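K5 lyase (Enterobacteria phage k1-5, PDB 2X3H) cleaves the K5 capsular polysaccharide of its bacterial host, a glycosaminoglycan, acting as a tail-spike lyase that probably works by beta-elimination. Local coordinates at residues 322-327 with 354-359; 360-365 with 383-388; 376-381 with 416-421. All coordinates share one frame; numbering follows the deposited sequence.

Interaction 1: 322-327 with 354-359; sequences TVEGSD and RFIGTA
I356 packs against three consecutive residues, T322, V323 and E324, just where two parallel strands end. Its CB rests on the carbonyl of V323, 3.6 Å from that O atom, and CG1 keeps to the same oxygen. CG1 lies anti to the carbonyl carbon (chi1 -61°), and the extended second torsion (172°) carries CD1 back along the strand until it meets T322 CB at 3.8 Å and, beside it, the hydroxyl OG1. The other branch, CG2, goes the opposite way and covers the end of E324, 3.8 Å from its CD. E324 is stretched out, its CG anti to the backbone N, and passes obliquely over this methyl.

Two backbone bonds fix the register: V323 N to R354 O, 3.0 Å, and the nearly straight I356 N to V323 O, 2.8 Å. Behind the strands V323 CG1 touches F355 CD2 at 3.5 Å, on the buried side. R354 starts beside T322, but its guanidinium leads away to a salt bridge with E379.

Beyond I356 the chain reverses in a type II' turn, with G357 at the positive-phi position and A359 N bonded to I356 O. A water bridges T358 OG1 and E324 O, to which it donates at 2.8 Å. Parallel strands in register, one coil above the next, that end together and lead into loops are typical of a parallel beta-helix, a fold found in many phage tail spikes and polysaccharide lyases.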
# COMPACT_ATOMS: atom_id res chain seq x y z
N THR A 322 -7.64 10.11 12.58
CA THR A 322 -7.73 10.03 14.02
C THR A 322 -7.98 8.58 14.40
O THR A 322 -8.58 7.82 13.63
CB THR A 322 -8.85 10.93 14.61
OG1 THR A 322 -10.12 10.30 14.41
CG2 THR A 322 -8.82 12.31 13.94
N VAL A 323 -7.49 8.18 15.56
CA VAL A 323 -7.72 6.81 16.01
C VAL A 323 -7.85 6.80 17.52
O VAL A 323 -7.06 7.45 18.22
CB VAL A 323 -6.60 5.84 15.54
CG1 VAL A 323 -5.23 6.34 16.02
CG2 VAL A 323 -6.86 4.41 16.00
N GLU A 324 -8.85 6.06 18.01
CA GLU A 324 -9.09 5.97 19.45
C GLU A 324 -8.81 4.56 20.01
O GLU A 324 -8.62 4.38 21.23
CB GLU A 324 -10.54 6.35 19.75
CG GLU A 324 -10.81 6.59 21.22
CD GLU A 324 -12.09 7.38 21.45
OE1 GLU A 324 -12.81 7.65 20.45
OE2 GLU A 324 -12.36 7.73 22.63
N GLY A 325 -8.80 3.57 19.12
CA GLY A 325 -8.70 2.17 19.52
C GLY A 325 -7.28 1.63 19.58
O GLY A 325 -6.34 2.37 19.88
N SER A 326 -7.14 0.34 19.26
CA SER A 326 -5.86 -0.34 19.46
C SER A 326 -5.46 -1.26 18.31
O SER A 326 -6.31 -1.84 17.63
CB SER A 326 -5.91 -1.17 20.73
OG SER A 326 -6.87 -2.20 20.58
N ASP A 327 -4.15 -1.39 18.12
CA ASP A 327 -3.58 -2.33 17.16
C ASP A 327 -4.06 -2.07 15.74
O ASP A 327 -4.18 -3.01 14.95
CB ASP A 327 -3.89 -3.77 17.58
CG ASP A 327 -3.30 -4.11 18.92
OD1 ASP A 327 -2.07 -4.04 19.05
OD2 ASP A 327 -4.08 -4.49 19.83
N ARG A 354 -3.79 11.74 14.91
CA ARG A 354 -4.21 12.08 16.27
C ARG A 354 -4.58 10.81 17.01
O ARG A 354 -5.44 10.07 16.55
CB ARG A 354 -5.40 13.05 16.23
CG ARG A 354 -5.94 13.41 17.60
CD ARG A 354 -7.03 14.49 17.50
NE ARG A 354 -7.55 14.87 18.80
CZ ARG A 354 -8.40 15.88 18.99
NH1 ARG A 354 -8.81 16.63 17.97
NH2 ARG A 354 -8.83 16.15 20.22
N PHE A 355 -3.91 10.58 18.14
CA PHE A 355 -4.12 9.38 18.93
C PHE A 355 -4.93 9.78 20.14
O PHE A 355 -4.43 10.39 21.09
CB PHE A 355 -2.77 8.73 19.28
CG PHE A 355 -1.99 8.33 18.05
CD1 PHE A 355 -1.16 9.24 17.42
CD2 PHE A 355 -2.12 7.07 17.49
CE1 PHE A 355 -0.46 8.88 16.25
CE2 PHE A 355 -1.44 6.70 16.35
CZ PHE A 355 -0.60 7.61 15.73
N ILE A 356 -6.21 9.43 20.07
CA ILE A 356 -7.22 9.95 21.00
C ILE A 356 -7.33 9.11 22.25
O ILE A 356 -7.38 7.88 22.19
CB ILE A 356 -8.61 9.95 20.33
CG1 ILE A 356 -8.62 10.84 19.10
CG2 ILE A 356 -9.70 10.33 21.34
CD1 ILE A 356 -9.90 10.73 18.28
N GLY A 357 -7.40 9.77 23.39
CA GLY A 357 -7.70 9.07 24.64
C GLY A 357 -6.70 7.99 24.98
O GLY A 357 -5.51 8.27 25.13
N THR A 358 -7.18 6.75 25.09
CA THR A 358 -6.31 5.63 25.45
C THR A 358 -5.78 4.86 24.23
O THR A 358 -5.27 3.74 24.37
CB THR A 358 -7.01 4.62 26.39
OG1 THR A 358 -8.21 4.14 25.77
CG2 THR A 358 -7.36 5.28 27.71
N ALA A 359 -5.90 5.47 23.05
CA ALA A 359 -5.40 4.84 21.83
C ALA A 359 -4.03 4.22 22.09
O ALA A 359 -3.14 4.89 22.61
CB ALA A 359 -5.29 5.87 20.73
O HOH W 1 -8.12 2.53 23.22

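Interaction 2: 360-365 with 383-388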
# COMPACT_ATOMS: atom_id res chain seq x y z
N ASN A 360 -3.86 2.98 21.67
CA ASN A 360 -2.64 2.25 21.98
C ASN A 360 -2.24 1.23 20.93
O ASN A 360 -3.08 0.63 20.25
CB ASN A 360 -2.79 1.55 23.34
CG ASN A 360 -3.92 0.53 23.36
OD1 ASN A 360 -5.09 0.89 23.56
ND2 ASN A 360 -3.58 -0.75 23.18
N ASN A 361 -0.93 1.02 20.81
CA ASN A 361 -0.37 -0.01 19.97
C ASN A 361 -0.72 0.15 18.49
O ASN A 361 -0.78 -0.84 17.75
CB ASN A 361 -0.76 -1.41 20.49
CG ASN A 361 -0.06 -1.75 21.81
OD1 ASN A 361 1.14 -2.10 21.82
ND2 ASN A 361 -0.79 -1.65 22.93
N ASN A 362 -0.94 1.40 18.08
CA ASN A 362 -1.22 1.71 16.67
C ASN A 362 0.05 2.08 15.91
O ASN A 362 1.06 2.42 16.52
CB ASN A 362 -2.22 2.86 16.56
CG ASN A 362 -3.53 2.54 17.25
OD1 ASN A 362 -4.33 1.74 16.73
ND2 ASN A 362 -3.79 3.18 18.38
N TYR A 363 -0.02 1.99 14.59
CA TYR A 363 1.09 2.38 13.71
C TYR A 363 0.55 3.40 12.71
O TYR A 363 -0.55 3.20 12.18
CB TYR A 363 1.62 1.16 12.93
CG TYR A 363 2.61 1.52 11.85
CD1 TYR A 363 3.96 1.63 12.13
CD2 TYR A 363 2.20 1.74 10.54
CE1 TYR A 363 4.89 1.98 11.14
CE2 TYR A 363 3.12 2.06 9.53
CZ TYR A 363 4.46 2.18 9.84
OH TYR A 363 5.35 2.53 8.85
N ALA A 364 1.32 4.44 12.40
CA ALA A 364 0.94 5.34 11.29
C ALA A 364 2.17 5.72 10.50
O ALA A 364 3.20 6.07 11.08
CB ALA A 364 0.26 6.61 11.83
N SER A 365 2.08 5.68 9.17
CA SER A 365 3.15 6.24 8.33
C SER A 365 2.58 7.43 7.58
O SER A 365 1.55 7.33 6.91
CB SER A 365 3.73 5.18 7.38
OG SER A 365 2.73 4.61 6.55
N THR A 383 -0.65 5.21 24.42
CA THR A 383 0.59 4.45 24.66
C THR A 383 0.97 3.55 23.47
O THR A 383 0.11 3.09 22.74
CB THR A 383 0.45 3.53 25.90
OG1 THR A 383 -0.59 2.56 25.69
CG2 THR A 383 0.11 4.35 27.15
N ARG A 384 2.27 3.30 23.33
CA ARG A 384 2.79 2.31 22.38
C ARG A 384 2.37 2.59 20.93
O ARG A 384 2.26 1.67 20.12
CB ARG A 384 2.42 0.88 22.81
CG ARG A 384 3.07 0.44 24.12
CD ARG A 384 2.90 -1.07 24.30
NE ARG A 384 3.94 -1.72 23.51
CZ ARG A 384 4.03 -2.99 23.20
NH1 ARG A 384 3.07 -3.85 23.53
NH2 ARG A 384 5.09 -3.39 22.50
N ASN A 385 2.15 3.86 20.59
CA ASN A 385 1.89 4.24 19.19
C ASN A 385 3.18 4.64 18.48
O ASN A 385 3.96 5.42 19.02
CB ASN A 385 0.88 5.38 19.12
CG ASN A 385 -0.39 5.07 19.89
OD1 ASN A 385 -0.66 5.66 20.96
ND2 ASN A 385 -1.19 4.14 19.36
N PHE A 386 3.42 4.07 17.29
CA PHE A 386 4.64 4.31 16.53
C PHE A 386 4.30 5.05 15.25
O PHE A 386 3.48 4.56 14.46
CB PHE A 386 5.32 2.97 16.22
CG PHE A 386 6.52 3.06 15.32
CD1 PHE A 386 7.45 4.09 15.47
CD2 PHE A 386 6.74 2.09 14.35
CE1 PHE A 386 8.57 4.15 14.63
CE2 PHE A 386 7.86 2.15 13.53
CZ PHE A 386 8.77 3.19 13.67
N VAL A 387 4.88 6.23 15.09
CA VAL A 387 4.63 7.05 13.90
C VAL A 387 5.92 7.15 13.10
O VAL A 387 6.96 7.56 13.64
CB VAL A 387 4.13 8.48 14.25
CG1 VAL A 387 4.09 9.35 13.00
CG2 VAL A 387 2.75 8.42 14.90
N GLU A 388 5.86 6.77 11.82
CA GLU A 388 6.97 7.02 10.90
C GLU A 388 6.61 8.18 9.99
O GLU A 388 5.71 8.07 9.17
CB GLU A 388 7.27 5.79 10.05
CG GLU A 388 7.85 4.65 10.85
CD GLU A 388 8.58 3.68 9.95
OE1 GLU A 388 7.90 2.86 9.29
OE2 GLU A 388 9.82 3.77 9.89
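An asparagine ladder of the kind that lines a corner of some parallel beta-helices runs through N362 and N385, whose amides lie side by side with planes only 3° apart at the corner where each coil enters its strand. N362 OD1 takes the backbone N of N328 in the previous coil, and its ND2 is bonded to G325 O. Just before each ladder residue, N361 and R384 share a left-handed backbone bend, so the two corners superpose. The N361 amide stands end-on over one face of the R384 guanidinium, its plane nearly perpendicular to it.

From here the backbones zip together as parallel strands, 4.7 Å between axes. F386 N reaches N362 O at 3.0 Å, A364 N reaches F386 O at 3.0 Å, and E388 N reaches A364 O at 2.8 Å. On one face, Y363 has CG anti to its backbone N (chi1 171°), laying its ring edge along F386, with CD1 3.6 Å from F386 CD2. Its hydroxyl OH donates to E388 OE1 at 2.6 Å, using the carboxylate lone pair that faces away from the other oxygen. This short bond holds the ring at its far end, while F367 of a second subunit meets Y363 edge-to-face.

Strand 363-369 is flanked on its other side by strand 329-336, and strand 386-389 by strand 419-422. A364 and V387 face inward, where F355 of strand 349-355 packs against both.

Interaction 3: 376-381 with 416-421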
# COMPACT_ATOMS: atom_id res chain seq x y z
N ILE A 376 1.87 15.62 14.79
CA ILE A 376 1.35 14.48 15.57
C ILE A 376 0.75 14.94 16.89
O ILE A 376 1.32 15.82 17.56
CB ILE A 376 2.48 13.46 15.87
CG1 ILE A 376 3.08 12.94 14.57
CG2 ILE A 376 1.95 12.26 16.66
CD1 ILE A 376 4.49 12.36 14.74
N THR A 377 -0.39 14.36 17.28
CA THR A 377 -0.95 14.58 18.62
C THR A 377 -1.11 13.24 19.34
O THR A 377 -1.85 12.37 18.86
CB THR A 377 -2.32 15.30 18.59
OG1 THR A 377 -2.16 16.62 18.06
CG2 THR A 377 -2.91 15.37 19.99
N PHE A 378 -0.40 13.10 20.46
CA PHE A 378 -0.54 11.94 21.35
C PHE A 378 -1.29 12.46 22.57
O PHE A 378 -0.75 13.27 23.33
CB PHE A 378 0.83 11.43 21.83
CG PHE A 378 1.69 10.83 20.76
CD1 PHE A 378 1.26 9.74 20.01
CD2 PHE A 378 2.97 11.32 20.55
CE1 PHE A 378 2.06 9.16 19.05
CE2 PHE A 378 3.80 10.74 19.58
CZ PHE A 378 3.34 9.67 18.83
N GLU A 379 -2.53 12.01 22.77
CA GLU A 379 -3.27 12.48 23.94
C GLU A 379 -2.77 11.79 25.20
O GLU A 379 -2.06 10.79 25.13
CB GLU A 379 -4.79 12.35 23.74
CG GLU A 379 -5.27 13.15 22.53
CD GLU A 379 -6.77 13.37 22.43
OE1 GLU A 379 -7.55 12.76 23.20
OE2 GLU A 379 -7.16 14.15 21.53
N SER A 380 -3.11 12.34 26.36
CA SER A 380 -2.36 11.98 27.56
C SER A 380 -2.41 10.50 27.98
O SER A 380 -1.46 10.01 28.61
CB SER A 380 -2.72 12.91 28.73
OG SER A 380 -3.92 12.51 29.31
N GLY A 381 -3.46 9.78 27.61
CA GLY A 381 -3.57 8.36 27.98
C GLY A 381 -3.06 7.41 26.90
O GLY A 381 -3.16 6.19 27.06
N ASN A 416 5.53 1.64 27.74
CA ASN A 416 4.31 2.35 27.31
C ASN A 416 4.59 3.52 26.35
O ASN A 416 3.66 4.19 25.90
CB ASN A 416 3.54 2.87 28.53
CG ASN A 416 2.94 1.77 29.35
OD1 ASN A 416 3.01 1.80 30.58
ND2 ASN A 416 2.38 0.77 28.70
N SER A 417 5.86 3.74 26.05
CA SER A 417 6.26 4.89 25.23
C SER A 417 5.57 4.97 23.86
O SER A 417 5.41 3.96 23.18
CB SER A 417 7.78 4.86 25.01
OG SER A 417 8.23 6.12 24.53
N ASN A 418 5.22 6.19 23.45
CA ASN A 418 4.96 6.45 22.04
C ASN A 418 6.32 6.70 21.37
O ASN A 418 7.31 6.96 22.06
CB ASN A 418 4.01 7.65 21.86
CG ASN A 418 2.60 7.36 22.36
OD1 ASN A 418 2.06 6.28 22.11
ND2 ASN A 418 1.99 8.33 23.05
N VAL A 419 6.39 6.62 20.04
CA VAL A 419 7.67 6.72 19.33
C VAL A 419 7.43 7.45 18.01
O VAL A 419 6.42 7.21 17.34
CB VAL A 419 8.26 5.33 19.04
CG1 VAL A 419 9.50 5.43 18.13
CG2 VAL A 419 8.57 4.58 20.35
N VAL A 420 8.35 8.34 17.65
CA VAL A 420 8.32 8.99 16.34
C VAL A 420 9.68 8.87 15.64
O VAL A 420 10.69 9.22 16.25
CB VAL A 420 7.96 10.49 16.46
CG1 VAL A 420 7.92 11.16 15.08
CG2 VAL A 420 6.62 10.64 17.19
N HIS A 421 9.68 8.37 14.41
CA HIS A 421 10.89 8.38 13.56
C HIS A 421 10.70 9.29 12.35
O HIS A 421 9.60 9.37 11.81
CB HIS A 421 11.17 6.98 13.01
CG HIS A 421 11.63 5.99 14.03
ND1 HIS A 421 12.14 4.76 13.67
CD2 HIS A 421 11.68 6.05 15.38
CE1 HIS A 421 12.47 4.10 14.77
NE2 HIS A 421 12.21 4.86 15.81
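N418 ND2 is gripped by two hydroxyls, T410 OG1 and S382 OG, while it lies over one face of the F378 ring, 3.4 Å from F378 CG. The amide and the ring are nearly parallel, 17° apart, and stack as the two side chains slide past each other in opposite directions. The CB of N418 sits almost exactly above the middle of the ring, 3.6 Å from the F378 centroid, in a CH-pi contact. At its other end the amide is held too, since OD1 accepts the backbone N of N385. With bonds to both the oxygen and the nitrogen, the amide of this buried asparagine cannot easily rotate, and its polar atoms are satisfied even though a phenyl ring covers it.

F378 is placed there by its first torsion, CG anti to the carbonyl carbon (chi1 -67°). The ring is sandwiched: opposite N418, CG2 of I376 lies 3.6 Å above the plane of F378, offset toward the rim. A third neighbour comes in at the edge, where V420 CG2 approaches F378 CE2 at 3.7 Å. Alongside the ring, I376 and V420 reach toward each other tip to tip, with CD1 of I376 3.6 Å from CG1 of V420.

The strands 376-378 and 419-421 run at 166° to one another with axes 10.2 Å apart, too far for backbone pairing, so the contact is carried by side chains. F355 and I405, from strands on either side of 376-378, also pack against F378. Such inward-facing aliphatic and aromatic side chains, closed off by a ladder asparagine at the corner, form the core of a parallel beta-helix, where two walls of the coil face each other across its interior.

In the fold
The three contacts are grouped near the C-terminal end of the beta-helix, their centres 7 to 10 Å apart. Interaction 1 is joined to interaction 3 within one wall, where the neighbouring strands 349-355 and 376-378 bring F355 N to 2.8 Å from T377 O. Interactions 1 and 2 meet at the corner, with A359 O and T383 N 3.1 Å apart. Interactions 2 and 3 share the opposite wall through the adjacent strands 386-389 and 419-422, N385 O being 2.9 Å from V419 N, and their segments alternate along the chain. Each of the three has residues within reach of a second subunit, so this part of the helix also faces the trimer interface.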